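Local atomic coordinates of pinoresinol-lariciresinol reductase (Thuja plicata, PDB entry 1QYD), a protein that reduces pinoresinol to lariciresinol and then lariciresinol to secoisolariciresinol in lignan biosynthesis, using NADPH as the hydride donor. Residues G11-I16 / Q47-F52; R19-S24 / T31-R36. One frame throughout, in Å; residues are numbered along the deposited sequence.

Contact 1. Residues G11-I16 / Q47-F52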
loop_
_atom_site.group_PDB
_atom_site.type_symbol
_atom_site.label_atom_id
_atom_site.label_comp_id
_atom_site.label_asym_id
_atom_site.label_seq_id
_atom_site.Cartn_x
_atom_site.Cartn_y
_atom_site.Cartn_z
ATOM N N GLY A 11 -1.134 -11.842 15.254
ATOM C CA GLY A 11 -0.736 -10.457 15.480
ATOM C C GLY A 11 -0.187 -10.182 16.902
ATOM O O GLY A 11 0.520 -9.202 17.154
ATOM N N GLY A 12 -0.454 -11.094 17.841
ATOM C CA GLY A 12 -0.124 -11.087 19.278
ATOM C C GLY A 12 1.310 -10.937 19.762
ATOM O O GLY A 12 1.530 -11.050 20.978
ATOM N N THR A 13 2.314 -10.731 18.900
ATOM C CA THR A 13 3.575 -10.287 19.490
ATOM C C THR A 13 3.565 -8.765 19.438
ATOM O O THR A 13 4.357 -8.135 20.124
ATOM C CB THR A 13 4.836 -10.827 18.739
ATOM O OG1 THR A 13 4.699 -10.575 17.342
ATOM C CG2 THR A 13 5.032 -12.308 19.017
ATOM N N GLY A 14 2.641 -8.108 18.715
ATOM C CA GLY A 14 2.585 -6.661 18.561
ATOM C C GLY A 14 2.198 -5.923 19.830
ATOM O O GLY A 14 2.047 -6.512 20.900
ATOM N N TYR A 15 2.002 -4.599 19.686
ATOM C CA TYR A 15 1.763 -3.680 20.807
ATOM C C TYR A 15 0.450 -3.892 21.498
ATOM O O TYR A 15 0.548 -4.257 22.668
ATOM C CB TYR A 15 1.845 -2.206 20.374
ATOM C CG TYR A 15 2.116 -1.949 18.878
ATOM C CD1 TYR A 15 1.102 -2.014 17.885
ATOM C CD2 TYR A 15 3.406 -1.532 18.512
ATOM C CE1 TYR A 15 1.384 -1.640 16.563
ATOM C CE2 TYR A 15 3.689 -1.163 17.194
ATOM C CZ TYR A 15 2.682 -1.211 16.237
ATOM O OH TYR A 15 3.014 -0.750 14.977
ATOM N N ILE A 16 -0.760 -3.718 20.906
ATOM C CA ILE A 16 -1.990 -4.046 21.643
ATOM C C ILE A 16 -2.220 -5.568 21.763
ATOM O O ILE A 16 -2.790 -6.035 22.754
ATOM C CB ILE A 16 -3.182 -3.333 20.955
ATOM C CG1 ILE A 16 -4.464 -3.472 21.789
ATOM C CG2 ILE A 16 -3.433 -3.935 19.586
ATOM C CD1 ILE A 16 -4.448 -2.802 23.188
ATOM N N GLN A 47 11.110 -14.401 22.755
ATOM C CA GLN A 47 11.135 -14.544 24.217
ATOM C C GLN A 47 9.849 -14.174 24.891
ATOM O O GLN A 47 9.624 -14.537 26.040
ATOM C CB GLN A 47 12.271 -13.697 24.825
ATOM C CG GLN A 47 13.693 -14.273 24.682
ATOM C CD GLN A 47 14.862 -13.314 24.910
ATOM O OE1 GLN A 47 15.953 -13.720 25.326
ATOM N NE2 GLN A 47 14.699 -12.021 24.606
ATOM N N MET A 48 9.039 -13.449 24.117
ATOM C CA MET A 48 7.716 -13.010 24.511
ATOM C C MET A 48 6.843 -14.181 24.198
ATOM O O MET A 48 6.037 -14.556 25.032
ATOM C CB MET A 48 7.287 -11.824 23.693
ATOM C CG MET A 48 5.998 -11.141 24.135
ATOM S SD MET A 48 5.865 -10.832 25.923
ATOM C CE MET A 48 6.273 -9.105 26.073
ATOM N N LEU A 49 6.943 -14.785 23.018
ATOM C CA LEU A 49 6.224 -16.025 22.749
ATOM C C LEU A 49 6.535 -17.080 23.808
ATOM O O LEU A 49 5.622 -17.635 24.421
ATOM C CB LEU A 49 6.626 -16.518 21.400
ATOM C CG LEU A 49 6.136 -15.688 20.266
ATOM C CD1 LEU A 49 6.928 -16.006 19.042
ATOM C CD2 LEU A 49 4.680 -15.937 20.067
ATOM N N LEU A 50 7.824 -17.311 24.092
ATOM C CA LEU A 50 8.202 -18.173 25.212
ATOM C C LEU A 50 7.604 -17.776 26.556
ATOM O O LEU A 50 7.190 -18.604 27.375
ATOM C CB LEU A 50 9.711 -18.186 25.306
ATOM C CG LEU A 50 10.518 -19.295 24.642
ATOM C CD1 LEU A 50 9.923 -19.834 23.332
ATOM C CD2 LEU A 50 11.883 -18.687 24.490
ATOM N N TYR A 51 7.553 -16.448 26.744
ATOM C CA TYR A 51 6.911 -15.870 27.915
ATOM C C TYR A 51 5.430 -16.189 27.866
ATOM O O TYR A 51 4.911 -16.667 28.863
ATOM C CB TYR A 51 7.063 -14.326 28.006
ATOM C CG TYR A 51 6.350 -13.856 29.261
ATOM C CD1 TYR A 51 6.653 -14.455 30.504
ATOM C CD2 TYR A 51 5.296 -12.946 29.146
ATOM C CE1 TYR A 51 5.882 -14.170 31.632
ATOM C CE2 TYR A 51 4.522 -12.652 30.276
ATOM C CZ TYR A 51 4.812 -13.271 31.508
ATOM O OH TYR A 51 3.989 -13.036 32.600
ATOM N N PHE A 52 4.753 -15.939 26.745
ATOM C CA PHE A 52 3.363 -16.290 26.563
ATOM C C PHE A 52 3.186 -17.774 26.848
ATOM O O PHE A 52 2.331 -18.143 27.645
ATOM C CB PHE A 52 2.943 -15.984 25.143
ATOM C CG PHE A 52 2.763 -14.523 24.796
ATOM C CD1 PHE A 52 2.997 -14.121 23.490
ATOM C CD2 PHE A 52 2.289 -13.603 25.734
ATOM C CE1 PHE A 52 2.746 -12.809 23.107
ATOM C CE2 PHE A 52 2.036 -12.277 25.358
ATOM C CZ PHE A 52 2.263 -11.889 24.038
#
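Gly12 and Thr13 meet Leu49 and Phe52 where the glycine-rich loop of a Rossmann fold, here running from strand 7-10 into helix 17-26, lies against helix 43-53. Residues 11-16 belong to the inferred NADP(+) site, and Gly12 and Gly14 fit the first two glycines of a GxGxxG pattern. The closest backbones are those of Thr13 and Met48, with CA atoms 7.1 Å apart, and no hydrogen bond joins the two segments.

The apolar part is a methyl set against a branch point. Thr13 CG2 sits 3.8 Å from Leu49 CG and as near to its CD2, the two side chains crossing obliquely. A chi1 of 50° turns this methyl anti to the carbonyl carbon of Thr13 and puts OG1 between the backbone N and that carbon. This brings the hydroxyl close to Arg36 NH1. Lys45, another inferred NADP(+) ligand, packs near the same side chain.

Within the loop, the polar bond is that of a type I turn, Gly14 N giving its hydrogen to Gly11 O at 2.9 Å. The same carbonyl oxygen takes a weak hydrogen bond from Arg36 NH2. Gly11 has a phi of 95°, where a CB would jam against the preceding carbonyl oxygen, and a CB on Gly14 would be crowded by Gly11 O.

The remaining approach is carbonyl to ring. On the helix side, Met48 CG lies over one face of Phe52, 3.7 Å above the ring plane and offset toward the rim. Gly12 O comes instead to the edge, near that plane, 3.0 Å from Phe52 CE1 and 3.3 Å from Phe52 CZ.

Contact 2. Residues R19-S24 / T31-R36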
loop_
_atom_site.group_PDB
_atom_site.type_symbol
_atom_site.label_atom_id
_atom_site.label_comp_id
_atom_site.label_asym_id
_atom_site.label_seq_id
_atom_site.Cartn_x
_atom_site.Cartn_y
_atom_site.Cartn_z
ATOM N N ARG A 19 -1.528 -7.267 24.936
ATOM C CA ARG A 19 -2.516 -6.883 25.924
ATOM C C ARG A 19 -3.744 -7.748 25.880
ATOM O O ARG A 19 -4.294 -8.098 26.924
ATOM C CB ARG A 19 -2.940 -5.479 25.702
ATOM C CG ARG A 19 -1.942 -4.587 26.400
ATOM C CD ARG A 19 -0.631 -4.297 25.703
ATOM N NE ARG A 19 0.078 -3.461 26.637
ATOM C CZ ARG A 19 1.145 -2.725 26.326
ATOM N NH1 ARG A 19 1.688 -1.995 27.300
ATOM N NH2 ARG A 19 1.696 -2.707 25.109
ATOM N N ILE A 20 -4.152 -8.036 24.632
ATOM C CA ILE A 20 -5.215 -8.966 24.278
ATOM C C ILE A 20 -4.742 -10.338 24.755
ATOM O O ILE A 20 -5.412 -10.914 25.604
ATOM C CB ILE A 20 -5.419 -8.922 22.749
ATOM C CG1 ILE A 20 -5.870 -7.556 22.310
ATOM C CG2 ILE A 20 -6.503 -9.901 22.345
ATOM C CD1 ILE A 20 -5.684 -7.318 20.826
ATOM N N VAL A 21 -3.578 -10.852 24.304
ATOM C CA VAL A 21 -2.988 -12.114 24.768
ATOM C C VAL A 21 -2.952 -12.285 26.286
ATOM O O VAL A 21 -3.507 -13.277 26.750
ATOM C CB VAL A 21 -1.528 -12.291 24.231
ATOM C CG1 VAL A 21 -0.963 -13.618 24.705
ATOM C CG2 VAL A 21 -1.486 -12.371 22.729
ATOM N N ASN A 22 -2.370 -11.411 27.118
ATOM C CA ASN A 22 -2.403 -11.711 28.540
ATOM C C ASN A 22 -3.807 -11.598 29.113
ATOM O O ASN A 22 -4.108 -12.212 30.131
ATOM C CB ASN A 22 -1.473 -10.797 29.347
ATOM C CG ASN A 22 -0.916 -11.559 30.574
ATOM O OD1 ASN A 22 -1.632 -12.041 31.469
ATOM N ND2 ASN A 22 0.409 -11.713 30.639
ATOM N N ALA A 23 -4.708 -10.869 28.463
ATOM C CA ALA A 23 -6.090 -10.792 28.916
ATOM C C ALA A 23 -6.768 -12.153 28.813
ATOM O O ALA A 23 -7.384 -12.597 29.776
ATOM C CB ALA A 23 -6.871 -9.799 28.065
ATOM N N SER A 24 -6.622 -12.826 27.658
ATOM C CA SER A 24 -7.098 -14.170 27.399
ATOM C C SER A 24 -6.742 -15.135 28.508
ATOM O O SER A 24 -7.578 -15.711 29.207
ATOM C CB SER A 24 -6.487 -14.657 26.136
ATOM O OG SER A 24 -7.180 -14.355 24.951
ATOM N N THR A 31 -5.598 -20.101 25.420
ATOM C CA THR A 31 -5.055 -19.256 24.383
ATOM C C THR A 31 -3.912 -19.868 23.632
ATOM O O THR A 31 -3.018 -20.489 24.184
ATOM C CB THR A 31 -4.658 -17.940 25.023
ATOM O OG1 THR A 31 -5.879 -17.437 25.520
ATOM C CG2 THR A 31 -4.099 -16.899 24.096
ATOM N N TYR A 32 -4.098 -19.665 22.338
ATOM C CA TYR A 32 -3.261 -20.079 21.246
ATOM C C TYR A 32 -2.771 -18.807 20.582
ATOM O O TYR A 32 -3.556 -17.894 20.336
ATOM C CB TYR A 32 -4.028 -20.837 20.180
ATOM C CG TYR A 32 -4.659 -22.184 20.482
ATOM C CD1 TYR A 32 -5.621 -22.376 21.482
ATOM C CD2 TYR A 32 -4.293 -23.242 19.663
ATOM C CE1 TYR A 32 -6.225 -23.636 21.649
ATOM C CE2 TYR A 32 -4.877 -24.497 19.812
ATOM C CZ TYR A 32 -5.848 -24.703 20.803
ATOM O OH TYR A 32 -6.434 -25.969 20.896
ATOM N N VAL A 33 -1.492 -18.761 20.207
ATOM C CA VAL A 33 -0.947 -17.608 19.526
ATOM C C VAL A 33 -0.252 -18.026 18.262
ATOM O O VAL A 33 0.870 -18.546 18.249
ATOM C CB VAL A 33 0.096 -16.783 20.400
ATOM C CG1 VAL A 33 0.846 -15.714 19.632
ATOM C CG2 VAL A 33 -0.681 -15.947 21.384
ATOM N N LEU A 34 -0.923 -17.668 17.173
ATOM C CA LEU A 34 -0.308 -17.874 15.883
ATOM C C LEU A 34 0.730 -16.800 15.694
ATOM O O LEU A 34 0.513 -15.601 15.916
ATOM C CB LEU A 34 -1.317 -17.773 14.757
ATOM C CG LEU A 34 -0.938 -18.362 13.399
ATOM C CD1 LEU A 34 -2.222 -18.930 12.859
ATOM C CD2 LEU A 34 -0.300 -17.362 12.441
ATOM N N PHE A 35 1.889 -17.360 15.363
ATOM C CA PHE A 35 2.985 -16.537 14.943
ATOM C C PHE A 35 3.620 -17.057 13.678
ATOM O O PHE A 35 3.805 -18.243 13.418
ATOM C CB PHE A 35 4.026 -16.443 16.035
ATOM C CG PHE A 35 4.876 -17.665 16.302
ATOM C CD1 PHE A 35 6.129 -17.783 15.680
ATOM C CD2 PHE A 35 4.441 -18.625 17.207
ATOM C CE1 PHE A 35 6.957 -18.864 15.966
ATOM C CE2 PHE A 35 5.284 -19.703 17.486
ATOM C CZ PHE A 35 6.534 -19.824 16.871
ATOM N N ARG A 36 4.004 -16.025 12.959
ATOM C CA ARG A 36 4.615 -16.019 11.652
ATOM C C ARG A 36 5.967 -16.747 11.621
ATOM O O ARG A 36 6.328 -17.442 12.564
ATOM C CB ARG A 36 4.769 -14.539 11.233
ATOM C CG ARG A 36 3.849 -13.392 11.787
ATOM C CD ARG A 36 3.935 -13.057 13.311
ATOM N NE ARG A 36 3.476 -11.719 13.694
ATOM C CZ ARG A 36 2.952 -11.408 14.897
ATOM N NH1 ARG A 36 2.784 -12.317 15.861
ATOM N NH2 ARG A 36 2.649 -10.133 15.168
#
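Helix 17-26 lies beside strand 31-34, the backbones coming nearest at Ser24 and Thr31, whose CA atoms are 6.3 Å apart. Both of these side chains leave their backbones toward the other segment. Thr31 OG1 is modelled 2.9 Å from Ser24 CB, an approach short enough to be doubtful in detail at this resolution. The two hydroxyls stand 3.4 Å apart, Ser24 OG to Thr31 OG1, but at a poor angle, and they are not hydrogen-bonded; Thr31 OG1 bonds to His29 O instead. A chi1 of -62°, with OG1 anti to the carbonyl carbon and CG2 anti to the backbone N, lets both branches of Thr31 border Ser24, CG2 lying 3.9 Å from Ser24 CB. A valine in place of Thr31 would probably leave the His29 carbonyl without this hydroxyl partner and crowd Ser24 with a methyl where OG1 now sits.

Further along, the contact is purely apolar. Val33 CG2 meets both methyls of Val21, at 3.9 Å from Val21 CG2 and 4.1 Å from Val21 CG1, the side chains crossing at about a right angle. Thr31 and Val21 also touch Ile9 on the neighbouring strand 7-10. This is helix-on-sheet packing inside the first beta-alpha-beta unit of a Rossmann fold.

In the fold
Both contacts are largely buried, and their centres are about 7 Å apart, with contact 2 nested in the chain between the two segments of contact 1. They share no segment, yet they interlock: Phe52 of contact 1 packs on Val21 of contact 2, its CE2 3.4 Å from Val21 CG1, and Gly12 O also borders Val21. Contact 2 is the more interior, four buried side chains joining helix to sheet. Contact 1 lies at the inferred cofactor loop, where helix 43-53 packs against it and a backbone carbonyl at a ring edge joins a methyl contact made by the partly exposed Thr13. Arg36, just beyond strand 31-34, reaches back to the loop, consistent with the NADP(+) role inferred for both.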